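Local coordinates for maltose/maltodextrin-binding protein (Thermus thermophilus, PDB 2GH9), which binds maltotriose in the cleft between its two lobes and, as a periplasmic binding protein, probably hands it to a membrane transporter, at residues P109-S114 with R294-F299; K164-E169 with G192-Q197; L48-G53 with N274-N279; D219-F222 with A226-M229; D155-F160 with G233-G238. One frame throughout, in Å; residues are numbered along the deposited sequence.

Contact 1: residues P109-S114 with R294-F299; sequences PAFAES and RNLVAF. With GLC (alpha-D-glucopyranose), chain B.
Phe111 and Phe299 meet in an offset stack that joins a bulged strand to a helix in the same lobe. Strand 104-113 carries a classic beta bulge, Ala110 and Phe111 standing opposite the single residue Gln269 of the neighbouring strand, and Phe111 reaches from it toward helix 293-302. The short axes run in roughly the same direction, 31° apart and 9.3 Å at closest approach, a gap suited to large side chains. Phe299 holds CG anti to its backbone N (chi1 -168°), which brings its ring off the helix and up to one face of the Phe111 ring. The side chains arrive at about a right angle, yet the ring planes differ by 25° and the centroids lie 4.2 Å apart. On the other face of Phe111 sits Ala110 CB, 3.5 Å above the plane and toward the rim; a small methyl suits this place, since it backs the ring without displacing it. Leu296 adds a branched tip, with CD2 lying against the Phe111 ring and 4.0 Å from Ala110 CB. Replacing Phe111 by an alanine would probably leave Phe299 without its stacking partner and open a gap between strand and helix beside Leu296. Phe299 also meets the rings of Phe9 and Trp16, part of a wider aromatic cluster. Two residues along the strand, Glu113 extends toward the sugar: Arg305 forms a salt bridge with OE1 and Gln269 donates to OE2, which also accepts from O2 of the chain B glucose at 2.7 Å.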
# COMPACT_ATOMS: atom_id res chain seq x y z
N PRO A 109 -3.20 14.34 -2.54
CA PRO A 109 -3.30 12.98 -3.03
C PRO A 109 -2.62 12.85 -4.39
O PRO A 109 -2.84 13.69 -5.28
CB PRO A 109 -4.81 12.74 -3.16
CG PRO A 109 -5.47 13.83 -2.43
CD PRO A 109 -4.53 14.99 -2.50
N ALA A 110 -1.80 11.82 -4.55
CA ALA A 110 -0.97 11.70 -5.74
C ALA A 110 -1.19 10.40 -6.49
O ALA A 110 -1.49 10.41 -7.69
CB ALA A 110 0.52 11.89 -5.37
N PHE A 111 -1.03 9.27 -5.79
CA PHE A 111 -1.03 7.96 -6.45
C PHE A 111 -1.91 6.96 -5.73
O PHE A 111 -2.07 7.02 -4.50
CB PHE A 111 0.40 7.41 -6.51
CG PHE A 111 1.42 8.42 -6.97
CD1 PHE A 111 1.43 8.87 -8.28
CD2 PHE A 111 2.36 8.92 -6.08
CE1 PHE A 111 2.35 9.83 -8.70
CE2 PHE A 111 3.30 9.86 -6.51
CZ PHE A 111 3.28 10.31 -7.82
N ALA A 112 -2.52 6.08 -6.50
CA ALA A 112 -3.31 4.99 -5.95
C ALA A 112 -2.58 3.69 -6.23
O ALA A 112 -1.84 3.56 -7.21
CB ALA A 112 -4.70 4.98 -6.57
N GLU A 113 -2.78 2.72 -5.34
CA GLU A 113 -2.07 1.46 -5.42
C GLU A 113 -2.84 0.37 -4.71
O GLU A 113 -3.65 0.63 -3.85
CB GLU A 113 -0.72 1.61 -4.74
CG GLU A 113 -0.83 2.01 -3.25
CD GLU A 113 0.48 2.43 -2.65
OE1 GLU A 113 1.40 2.67 -3.44
OE2 GLU A 113 0.60 2.50 -1.39
N SER A 114 -2.53 -0.86 -5.07
CA SER A 114 -3.02 -2.03 -4.35
C SER A 114 -2.10 -3.17 -4.68
O SER A 114 -1.38 -3.12 -5.68
CB SER A 114 -4.46 -2.37 -4.77
OG SER A 114 -4.49 -3.12 -5.97
N ARG A 294 1.45 16.06 -15.61
CA ARG A 294 2.67 15.63 -16.27
C ARG A 294 3.63 14.87 -15.35
O ARG A 294 4.24 13.87 -15.76
CB ARG A 294 3.38 16.86 -16.83
CG ARG A 294 4.51 16.57 -17.79
CD ARG A 294 4.89 17.82 -18.58
NE ARG A 294 3.73 18.30 -19.36
CZ ARG A 294 3.53 18.10 -20.67
NH1 ARG A 294 4.42 17.46 -21.42
NH2 ARG A 294 2.42 18.58 -21.24
N ASN A 295 3.78 15.35 -14.13
CA ASN A 295 4.64 14.66 -13.17
C ASN A 295 4.04 13.35 -12.64
O ASN A 295 4.76 12.37 -12.46
CB ASN A 295 5.05 15.59 -12.02
CG ASN A 295 6.47 16.08 -12.17
OD1 ASN A 295 7.31 15.41 -12.76
ND2 ASN A 295 6.74 17.24 -11.63
N LEU A 296 2.73 13.32 -12.43
CA LEU A 296 2.06 12.08 -12.04
C LEU A 296 2.23 10.99 -13.11
O LEU A 296 2.48 9.83 -12.77
CB LEU A 296 0.59 12.33 -11.77
CG LEU A 296 0.26 13.19 -10.55
CD1 LEU A 296 -1.23 13.30 -10.43
CD2 LEU A 296 0.86 12.65 -9.25
N VAL A 297 2.12 11.39 -14.39
CA VAL A 297 2.31 10.48 -15.52
C VAL A 297 3.75 9.99 -15.56
O VAL A 297 3.99 8.80 -15.68
CB VAL A 297 1.90 11.10 -16.92
CG1 VAL A 297 2.41 10.23 -18.06
CG2 VAL A 297 0.41 11.25 -17.05
N ALA A 298 4.70 10.92 -15.41
CA ALA A 298 6.12 10.58 -15.38
C ALA A 298 6.43 9.57 -14.28
O ALA A 298 7.10 8.57 -14.52
CB ALA A 298 6.94 11.84 -15.16
N PHE A 299 5.89 9.81 -13.09
CA PHE A 299 6.11 8.88 -11.99
C PHE A 299 5.57 7.49 -12.35
O PHE A 299 6.22 6.50 -12.07
CB PHE A 299 5.47 9.43 -10.71
CG PHE A 299 5.88 8.70 -9.45
CD1 PHE A 299 7.16 8.82 -8.94
CD2 PHE A 299 4.96 7.92 -8.75
CE1 PHE A 299 7.53 8.20 -7.77
CE2 PHE A 299 5.34 7.28 -7.54
CZ PHE A 299 6.60 7.43 -7.05
C1 GLC B . 3.48 -0.92 0.62
C2 GLC B . 2.28 0.01 0.63
C3 GLC B . 1.96 0.40 2.09
C4 GLC B . 1.82 -0.80 3.01
C5 GLC B . 3.02 -1.72 2.87
C6 GLC B . 2.82 -3.01 3.67
O2 GLC B . 2.58 1.19 -0.11
O3 GLC B . 0.78 1.19 2.13
O4 GLC B . 1.69 -0.35 4.38
O5 GLC B . 3.25 -2.05 1.48
O6 GLC B . 4.07 -3.59 4.07

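Contact 2: residues K164-E169 with G192-Q197; sequences KAFGAE and GEKALQ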
# COMPACT_ATOMS: atom_id res chain seq x y z
N LYS A 164 -10.95 -10.24 3.30
CA LYS A 164 -12.10 -9.77 2.54
C LYS A 164 -12.86 -10.92 1.84
O LYS A 164 -14.09 -11.03 1.98
CB LYS A 164 -11.67 -8.70 1.52
CG LYS A 164 -12.83 -8.05 0.75
CD LYS A 164 -12.43 -6.72 0.15
CE LYS A 164 -13.63 -6.00 -0.45
NZ LYS A 164 -14.61 -5.66 0.60
N ALA A 165 -12.14 -11.78 1.14
CA ALA A 165 -12.76 -12.96 0.54
C ALA A 165 -13.60 -13.75 1.58
O ALA A 165 -14.75 -14.10 1.33
CB ALA A 165 -11.70 -13.86 -0.10
N PHE A 166 -13.03 -14.00 2.75
CA PHE A 166 -13.69 -14.81 3.78
C PHE A 166 -14.77 -14.07 4.59
O PHE A 166 -15.49 -14.69 5.37
CB PHE A 166 -12.67 -15.45 4.72
CG PHE A 166 -11.94 -16.61 4.12
CD1 PHE A 166 -12.59 -17.83 3.91
CD2 PHE A 166 -10.61 -16.50 3.77
CE1 PHE A 166 -11.94 -18.90 3.35
CE2 PHE A 166 -9.94 -17.58 3.23
CZ PHE A 166 -10.62 -18.79 3.01
N GLY A 167 -14.91 -12.75 4.39
CA GLY A 167 -16.13 -12.04 4.80
C GLY A 167 -15.98 -10.68 5.46
O GLY A 167 -16.97 -10.13 5.91
N ALA A 168 -14.76 -10.16 5.56
CA ALA A 168 -14.52 -8.82 6.14
C ALA A 168 -14.65 -7.76 5.06
O ALA A 168 -13.85 -7.73 4.14
CB ALA A 168 -13.10 -8.76 6.79
N GLU A 169 -15.67 -6.90 5.15
CA GLU A 169 -15.83 -5.78 4.20
C GLU A 169 -14.62 -4.84 4.27
O GLU A 169 -14.05 -4.44 3.26
CB GLU A 169 -17.12 -5.01 4.52
CG GLU A 169 -17.38 -3.76 3.69
CD GLU A 169 -17.29 -3.98 2.18
OE1 GLU A 169 -17.69 -5.05 1.67
OE2 GLU A 169 -16.82 -3.05 1.48
N GLY A 192 -11.71 -14.27 10.51
CA GLY A 192 -10.31 -14.30 10.88
C GLY A 192 -9.74 -15.70 10.97
O GLY A 192 -8.64 -15.96 10.51
N GLU A 193 -10.51 -16.60 11.58
CA GLU A 193 -10.09 -18.00 11.68
C GLU A 193 -9.92 -18.64 10.30
O GLU A 193 -8.93 -19.32 10.04
CB GLU A 193 -11.12 -18.79 12.50
CG GLU A 193 -11.18 -18.36 13.97
CD GLU A 193 -12.38 -18.98 14.72
OE1 GLU A 193 -12.78 -20.11 14.38
OE2 GLU A 193 -12.92 -18.32 15.65
N LYS A 194 -10.86 -18.40 9.39
CA LYS A 194 -10.78 -18.97 8.04
C LYS A 194 -9.63 -18.36 7.22
O LYS A 194 -8.95 -19.07 6.48
CB LYS A 194 -12.10 -18.83 7.31
CG LYS A 194 -13.26 -19.65 7.91
CD LYS A 194 -14.60 -19.01 7.55
CE LYS A 194 -15.80 -19.80 8.04
NZ LYS A 194 -17.05 -18.97 8.08
N ALA A 195 -9.44 -17.04 7.34
CA ALA A 195 -8.34 -16.37 6.67
C ALA A 195 -7.01 -16.94 7.13
O ALA A 195 -6.16 -17.30 6.32
CB ALA A 195 -8.37 -14.86 6.91
N LEU A 196 -6.84 -17.05 8.45
CA LEU A 196 -5.57 -17.54 9.01
C LEU A 196 -5.28 -19.00 8.67
O LEU A 196 -4.12 -19.37 8.44
CB LEU A 196 -5.53 -17.36 10.52
CG LEU A 196 -5.42 -15.94 11.06
CD1 LEU A 196 -5.19 -16.00 12.59
CD2 LEU A 196 -4.30 -15.18 10.35
N GLN A 197 -6.32 -19.83 8.61
CA GLN A 197 -6.15 -21.23 8.14
C GLN A 197 -5.72 -21.33 6.67
O GLN A 197 -4.81 -22.09 6.32
CB GLN A 197 -7.44 -22.02 8.36
CG GLN A 197 -7.28 -23.54 8.23
CD GLN A 197 -6.19 -24.11 9.14
OE1 GLN A 197 -6.26 -23.99 10.36
NE2 GLN A 197 -5.17 -24.69 8.55
O HOH W 1 -16.73 -16.05 7.37
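Phe166 and Lys194 both turn CG anti to their own carbonyl carbon (chi1 -75° and -66°), which lays the phenyl ring at the end of one helix against Lys194 CB on another and leads the rest of the lysine chain off it. The setting is a Schellman motif: helix 156-166 stops at Phe166, and Gly167 follows with a positive phi that glycine adopts without strain. Lys194 CB stands over the face of the Phe166 ring in a CH-pi contact, 4.0 Å from the centroid and 27° off the normal. The carbonyl O of Lys194 lies over the same face, nearer the rim. Ala195 meets the ring obliquely at CD2, its CA 3.7 Å from Phe166 CD2; a side chain no bigger than methyl lets the ring settle close to the backbone of helix 189-204. Phe198 of that helix and Pro255 and Ala258 of a loop also touch the ring, as befits a buried aromatic. Of the lysine side chain only CB rests on the ring; beyond CG it runs extended and away, carrying the amine to a water. That water binds the helix end to the lysine, donating to Phe166 O at 2.7 Å and accepting from Lys194 NZ at 3.0 Å.

Contact 3: residues L48-G53 with N274-N279; sequences LGAPQG and NAYSKN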
# COMPACT_ATOMS: atom_id res chain seq x y z
N LEU A 48 6.88 11.96 16.15
CA LEU A 48 7.71 12.31 17.30
C LEU A 48 8.64 13.50 17.02
O LEU A 48 8.77 14.40 17.85
CB LEU A 48 8.53 11.11 17.78
CG LEU A 48 7.81 9.92 18.40
CD1 LEU A 48 8.84 8.91 18.95
CD2 LEU A 48 6.83 10.35 19.49
N GLY A 49 9.28 13.50 15.86
CA GLY A 49 10.21 14.58 15.51
C GLY A 49 9.60 15.93 15.13
O GLY A 49 10.20 16.96 15.37
N ALA A 50 8.41 15.93 14.54
CA ALA A 50 7.88 17.15 13.95
C ALA A 50 7.79 18.29 14.98
O ALA A 50 8.31 19.38 14.74
CB ALA A 50 6.51 16.90 13.29
N PRO A 51 7.13 18.03 16.13
CA PRO A 51 6.96 19.09 17.12
C PRO A 51 8.23 19.50 17.84
O PRO A 51 8.22 20.50 18.54
CB PRO A 51 5.94 18.49 18.11
CG PRO A 51 5.48 17.22 17.51
CD PRO A 51 6.51 16.77 16.55
N GLN A 52 9.31 18.74 17.68
CA GLN A 52 10.62 19.07 18.24
C GLN A 52 11.56 19.78 17.26
O GLN A 52 12.70 20.04 17.59
CB GLN A 52 11.29 17.79 18.74
CG GLN A 52 10.62 17.23 19.99
CD GLN A 52 11.20 15.91 20.43
OE1 GLN A 52 12.02 15.85 21.37
NE2 GLN A 52 10.79 14.83 19.76
N GLY A 53 11.09 20.12 16.06
CA GLY A 53 11.94 20.72 15.03
C GLY A 53 12.88 19.74 14.32
O GLY A 53 13.82 20.17 13.63
N ASN A 274 4.98 19.33 6.69
CA ASN A 274 5.19 19.43 8.13
C ASN A 274 4.61 20.75 8.67
O ASN A 274 5.04 21.84 8.25
CB ASN A 274 6.69 19.37 8.41
CG ASN A 274 7.03 19.26 9.88
OD1 ASN A 274 6.19 19.45 10.74
ND2 ASN A 274 8.28 18.92 10.16
N ALA A 275 3.65 20.65 9.59
CA ALA A 275 3.04 21.83 10.21
C ALA A 275 4.07 22.70 10.95
O ALA A 275 3.83 23.89 11.18
CB ALA A 275 1.93 21.40 11.17
N TYR A 276 5.22 22.12 11.28
CA TYR A 276 6.31 22.82 11.95
C TYR A 276 7.45 23.22 11.02
O TYR A 276 8.54 23.59 11.47
CB TYR A 276 6.86 21.93 13.06
CG TYR A 276 5.87 21.71 14.16
CD1 TYR A 276 5.78 22.58 15.22
CD2 TYR A 276 5.01 20.63 14.12
CE1 TYR A 276 4.86 22.39 16.23
CE2 TYR A 276 4.09 20.42 15.11
CZ TYR A 276 4.01 21.30 16.18
OH TYR A 276 3.09 21.09 17.18
N SER A 277 7.21 23.15 9.71
CA SER A 277 8.22 23.59 8.76
C SER A 277 8.55 25.06 8.98
O SER A 277 7.67 25.90 8.98
CB SER A 277 7.74 23.41 7.33
OG SER A 277 8.76 23.80 6.43
N LYS A 278 9.84 25.36 9.13
CA LYS A 278 10.32 26.75 9.05
C LYS A 278 10.42 27.34 7.62
O LYS A 278 11.01 28.42 7.45
CB LYS A 278 11.69 26.88 9.73
CG LYS A 278 11.70 26.42 11.18
CD LYS A 278 10.48 26.96 11.95
CE LYS A 278 10.56 26.68 13.45
NZ LYS A 278 9.31 27.13 14.10
N ASN A 279 9.86 26.64 6.63
CA ASN A 279 9.86 27.07 5.23
C ASN A 279 8.63 26.54 4.49
O ASN A 279 8.75 25.97 3.39
CB ASN A 279 11.16 26.61 4.52
CG ASN A 279 12.37 27.50 4.84
OD1 ASN A 279 12.27 28.73 4.88
ND2 ASN A 279 13.54 26.88 5.03
O HOH W 2 10.06 19.60 12.69
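The Tyr276 ring takes Pro51 CA over its centre, 3.7 Å from the centroid and 9° off the normal, a CH-pi contact in which the proline's backbone carbon does the touching. At the edge of the ring, in its plane, lies OD1 of Asn274. Pro51 CB extends the contact to Tyr276 CZ at 3.9 Å; a rigid proline gives the flat ring a firm, apolar surface. Ala50 CB faces both side chains of the turn, 3.6 Å from Asn274 OD1 and 4.1 Å from Tyr276 CD2; a methyl fits where a longer chain would probably crowd the amide. This OD1 accepts from Tyr276 N at 2.9 Å, an Asx turn within the type I turn from Asn274 to Ser277, the donor well above the carbonyl plane. The other end of the amide works through water, which donates to Ala50 O at 2.7 Å and accepts from Asn274 ND2 at 3.2 Å; ND2 also donates to Ala56 O. Gly53, with positive phi, is the C-prime residue of the Schellman motif ending helix 39-49. The contact joins the C-terminal end of helix 39-49 to the turn between strand 265-273 and helix 280-290, with Val75 touching both Ala50 and Pro51.

Contact 4: residues D219-F222 with A226-M229; sequences DGAF and ALAM
Phe222 crosses Leu227 at about a right angle, and its side chain can be followed along the bend that joins helix 215-224 to strand 227-232. CB begins against the leucine, 4.1 Å from Leu227 CD2. The ring then swings beside the backbone, CG being anti to the backbone N (chi1 -159°), and CD1 comes 3.3 Å from Leu227 O. Farther out, CE1 has Ala228 O at 3.7 Å, near the ring plane, so that the slightly positive ring edge faces a carbonyl. Beyond this contact the ring reaches Tyr240, Val245 and strand 116-120, a buried place that suits a large apolar group. Over one face, toward the rim, stands a water that donates both to Phe222 O at 2.9 Å and to Leu227 O at 2.7 Å, satisfying main-chain acceptors on either segment. One residue earlier, Ala221 CB packs on Leu227 CB at 3.9 Å; its smallness lets the helix lie close to the strand. Ala221 O also accepts from Ala226 N at 3.0 Å, tying the end of the helix to the start of the strand. Such close folding-back is the tight helix-to-strand turn of an alpha/beta lobe: strand 227-232 enters its sheet between strands 149-150 and 116-120, with Leu227 and Ala221 both touching Leu150.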
# COMPACT_ATOMS: atom_id res chain seq x y z
N ASP A 219 10.38 -10.29 -3.26
CA ASP A 219 10.65 -9.25 -4.23
C ASP A 219 11.96 -9.53 -4.95
O ASP A 219 12.05 -9.35 -6.17
CB ASP A 219 10.70 -7.89 -3.55
CG ASP A 219 10.80 -6.76 -4.55
OD1 ASP A 219 9.99 -6.73 -5.50
OD2 ASP A 219 11.71 -5.93 -4.39
N GLY A 220 12.96 -9.96 -4.18
CA GLY A 220 14.29 -10.30 -4.75
C GLY A 220 14.18 -11.39 -5.79
O GLY A 220 14.68 -11.26 -6.90
N ALA A 221 13.47 -12.46 -5.42
CA ALA A 221 13.18 -13.58 -6.31
C ALA A 221 12.51 -13.20 -7.63
O ALA A 221 12.89 -13.71 -8.68
CB ALA A 221 12.36 -14.63 -5.56
N PHE A 222 11.54 -12.28 -7.61
CA PHE A 222 10.84 -11.86 -8.83
C PHE A 222 11.75 -11.03 -9.74
O PHE A 222 11.79 -11.24 -10.96
CB PHE A 222 9.57 -11.08 -8.49
CG PHE A 222 8.55 -11.03 -9.61
CD1 PHE A 222 7.69 -12.10 -9.85
CD2 PHE A 222 8.43 -9.90 -10.41
CE1 PHE A 222 6.74 -12.05 -10.86
CE2 PHE A 222 7.48 -9.84 -11.43
CZ PHE A 222 6.62 -10.92 -11.66
N ALA A 226 13.66 -15.70 -10.79
CA ALA A 226 13.48 -17.04 -10.23
C ALA A 226 12.02 -17.35 -9.79
O ALA A 226 11.74 -18.48 -9.33
CB ALA A 226 14.44 -17.25 -9.07
N LEU A 227 11.11 -16.38 -9.94
CA LEU A 227 9.76 -16.46 -9.36
C LEU A 227 8.63 -16.18 -10.35
O LEU A 227 8.53 -15.09 -10.92
CB LEU A 227 9.65 -15.55 -8.14
CG LEU A 227 8.29 -15.47 -7.42
CD1 LEU A 227 7.85 -16.81 -6.83
CD2 LEU A 227 8.33 -14.38 -6.36
N ALA A 228 7.78 -17.18 -10.52
CA ALA A 228 6.69 -17.13 -11.47
C ALA A 228 5.65 -16.05 -11.14
O ALA A 228 5.25 -15.28 -12.01
CB ALA A 228 6.00 -18.52 -11.53
N MET A 229 5.20 -16.06 -9.90
CA MET A 229 4.10 -15.20 -9.44
C MET A 229 4.40 -14.59 -8.08
O MET A 229 4.94 -15.25 -7.19
CB MET A 229 2.79 -16.01 -9.39
CG MET A 229 2.24 -16.36 -10.75
SD MET A 229 0.86 -17.52 -10.88
CE MET A 229 1.65 -19.08 -10.45
O HOH W 3 10.51 -13.65 -12.02

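Contact 5: residues D155-F160 with G233-G238; sequences DPYFNF and GPWALG. With GLC (alpha-D-glucopyranose), chain B; GLC (alpha-D-glucopyranose), chain C; GLC (alpha-D-glucopyranose), chain D.
Three aromatic side chains meet here at their rims, while Tyr157 and Trp235 keep a face for the sugar. Trp235 CH2 lies near the plane of the Tyr157 ring, 3.7 Å from Tyr157 OH, and Phe158 CZ comes to the edge of the indole, 4.1 Å from Trp235 CZ2. Tyr157 and Trp235 approach from opposite directions and form a floor beneath the middle glucose, chain B. Its C4 sits 3.8 Å above the centre of the Tyr157 ring, while C1 lies 3.7 Å above the indole plane, on the face that also carries C4 of the chain D glucose. Flat aromatic rings suit the C-H surfaces of pyranoses, an arrangement characteristic of sugar-binding sites. Trp235 turns CG between its backbone N and carbonyl carbon (chi1 54°), folding the indole back over Gly233, whose CA touches the other face; a CB there would collide with CH2. Were Trp235 an alanine, the chain B and chain D glucoses would probably lose the indole face they share, and the rims of Tyr157 and Phe158 the indole beside them. Asp155 divides its carboxylate between two sugars, OD1 accepting from O6 of the chain C glucose and OD2 from O6 of the chain B glucose, each at 2.7 Å. OD1 also receives a weak capping bond from Phe158 N. Asp155 thus N-caps helix 156-166, which packs on Trp345 and Trp348 of helix 341-357, while Trp235 lies in the short 3-10 segment between strand 227-232 and helix 237-242.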
# COMPACT_ATOMS: atom_id res chain seq x y z
N ASP A 155 2.74 -10.29 6.52
CA ASP A 155 2.24 -8.91 6.51
C ASP A 155 0.68 -8.78 6.47
O ASP A 155 0.04 -9.31 5.58
CB ASP A 155 2.89 -8.18 5.33
CG ASP A 155 2.75 -6.67 5.40
OD1 ASP A 155 1.60 -6.20 5.41
OD2 ASP A 155 3.78 -5.94 5.38
N PRO A 156 0.08 -8.07 7.42
CA PRO A 156 -1.40 -7.96 7.48
C PRO A 156 -2.08 -7.23 6.29
O PRO A 156 -3.11 -7.69 5.75
CB PRO A 156 -1.65 -7.21 8.80
CG PRO A 156 -0.38 -6.56 9.15
CD PRO A 156 0.74 -7.30 8.50
N TYR A 157 -1.49 -6.12 5.87
CA TYR A 157 -1.87 -5.45 4.60
C TYR A 157 -1.88 -6.39 3.37
O TYR A 157 -2.85 -6.42 2.62
CB TYR A 157 -0.91 -4.28 4.35
CG TYR A 157 -1.07 -3.55 3.04
CD1 TYR A 157 -1.90 -2.46 2.94
CD2 TYR A 157 -0.33 -3.93 1.91
CE1 TYR A 157 -2.03 -1.76 1.77
CE2 TYR A 157 -0.46 -3.26 0.72
CZ TYR A 157 -1.31 -2.15 0.66
OH TYR A 157 -1.48 -1.43 -0.51
N PHE A 158 -0.82 -7.15 3.16
CA PHE A 158 -0.75 -8.06 1.99
C PHE A 158 -1.84 -9.14 2.02
O PHE A 158 -2.38 -9.54 0.98
CB PHE A 158 0.64 -8.70 1.92
CG PHE A 158 1.67 -7.85 1.28
CD1 PHE A 158 2.09 -8.11 -0.02
CD2 PHE A 158 2.23 -6.78 1.95
CE1 PHE A 158 3.04 -7.33 -0.61
CE2 PHE A 158 3.17 -5.99 1.35
CZ PHE A 158 3.60 -6.28 0.07
N ASN A 159 -2.17 -9.58 3.23
CA ASN A 159 -3.18 -10.61 3.46
C ASN A 159 -4.63 -10.15 3.56
O ASN A 159 -5.52 -10.99 3.56
CB ASN A 159 -2.83 -11.39 4.74
CG ASN A 159 -1.71 -12.35 4.52
OD1 ASN A 159 -1.85 -13.30 3.75
ND2 ASN A 159 -0.58 -12.11 5.15
N PHE A 160 -4.87 -8.84 3.65
CA PHE A 160 -6.24 -8.36 3.78
C PHE A 160 -7.19 -8.95 2.74
O PHE A 160 -8.31 -9.30 3.07
CB PHE A 160 -6.36 -6.83 3.80
CG PHE A 160 -7.79 -6.37 3.75
CD1 PHE A 160 -8.63 -6.57 4.84
CD2 PHE A 160 -8.33 -5.82 2.59
CE1 PHE A 160 -9.95 -6.18 4.79
CE2 PHE A 160 -9.66 -5.45 2.54
CZ PHE A 160 -10.47 -5.63 3.65
N GLY A 233 2.45 -4.87 -5.15
CA GLY A 233 1.83 -3.69 -5.69
C GLY A 233 2.73 -2.87 -6.60
O GLY A 233 3.92 -3.18 -6.78
N PRO A 234 2.16 -1.79 -7.15
CA PRO A 234 2.81 -1.04 -8.23
C PRO A 234 4.10 -0.31 -7.81
O PRO A 234 4.89 0.06 -8.66
CB PRO A 234 1.71 -0.06 -8.68
CG PRO A 234 0.81 0.06 -7.54
CD PRO A 234 0.83 -1.25 -6.83
N TRP A 235 4.28 -0.12 -6.51
CA TRP A 235 5.53 0.40 -5.95
C TRP A 235 6.76 -0.42 -6.32
O TRP A 235 7.88 0.08 -6.17
CB TRP A 235 5.47 0.49 -4.41
CG TRP A 235 5.09 -0.78 -3.77
CD1 TRP A 235 5.91 -1.84 -3.46
CD2 TRP A 235 3.77 -1.16 -3.39
NE1 TRP A 235 5.16 -2.87 -2.91
CE2 TRP A 235 3.85 -2.47 -2.85
CE3 TRP A 235 2.52 -0.53 -3.45
CZ2 TRP A 235 2.73 -3.13 -2.35
CZ3 TRP A 235 1.42 -1.18 -2.94
CH2 TRP A 235 1.53 -2.48 -2.41
N ALA A 236 6.56 -1.68 -6.72
CA ALA A 236 7.64 -2.62 -7.02
C ALA A 236 8.00 -2.64 -8.52
O ALA A 236 9.03 -3.19 -8.91
CB ALA A 236 7.23 -4.03 -6.57
N LEU A 237 7.14 -2.03 -9.34
CA LEU A 237 7.23 -2.12 -10.79
C LEU A 237 8.41 -1.37 -11.39
O LEU A 237 8.90 -1.80 -12.42
CB LEU A 237 5.93 -1.64 -11.44
CG LEU A 237 4.73 -2.55 -11.20
CD1 LEU A 237 3.45 -2.06 -11.89
CD2 LEU A 237 5.03 -4.00 -11.60
N GLY A 238 8.85 -0.29 -10.74
CA GLY A 238 10.03 0.44 -11.17
C GLY A 238 11.23 -0.49 -11.31
O GLY A 238 11.88 -0.52 -12.35
C1 GLC B . 3.48 -0.92 0.62
C2 GLC B . 2.28 0.01 0.63
C3 GLC B . 1.96 0.40 2.09
C4 GLC B . 1.82 -0.80 3.01
C5 GLC B . 3.02 -1.72 2.87
C6 GLC B . 2.82 -3.01 3.67
O2 GLC B . 2.58 1.19 -0.11
O3 GLC B . 0.78 1.19 2.13
O4 GLC B . 1.69 -0.35 4.38
O5 GLC B . 3.25 -2.05 1.48
O6 GLC B . 4.07 -3.59 4.07
C1 GLC C . 0.42 -0.62 4.95
C2 GLC C . 0.04 0.63 5.73
C3 GLC C . 0.98 0.81 6.91
C4 GLC C . 1.00 -0.47 7.74
C5 GLC C . 1.34 -1.70 6.90
C6 GLC C . 1.24 -3.02 7.69
O2 GLC C . 0.09 1.78 4.88
O3 GLC C . 0.55 1.91 7.71
O4 GLC C . 1.95 -0.29 8.79
O5 GLC C . 0.45 -1.79 5.80
O6 GLC C . 2.00 -4.03 7.01
C1 GLC D . 8.53 0.52 -0.15
C2 GLC D . 7.43 1.10 -1.04
C3 GLC D . 6.12 1.15 -0.28
C4 GLC D . 5.77 -0.27 0.21
C5 GLC D . 6.88 -0.84 1.09
C6 GLC D . 6.62 -2.32 1.44
O1 GLC D . 8.81 1.46 0.88
O2 GLC D . 7.80 2.41 -1.53
O3 GLC D . 5.06 1.69 -1.08
O4 GLC D . 4.63 -0.18 1.06
O5 GLC D . 8.13 -0.74 0.41
O6 GLC D . 7.69 -2.89 2.22

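In the fold
Contacts 1 and 5 meet at the maltotriose, their centres about 16 Å apart: Glu113 OE1 packs 3.4 Å from Trp235 CE3, and both touch the middle glucose. Strand 104-113 reaches the cleft from one lobe, and 155-160 with 233-238 from the other. Contact 5 has two neighbours in its own lobe. Contact 2 shares helix 156-166 with it, centres about 18 Å apart, and contact 4, centred about 14 Å away, lies at the start of strand 227-232, whose end leads into 233-238; Asp219 touches Ala236. Contact 3 is remote, centred about 30 Å from contact 5 and about 40 Å from contacts 2 and 4, yet strand 265-273, leading into it, pairs with the strand of contact 1.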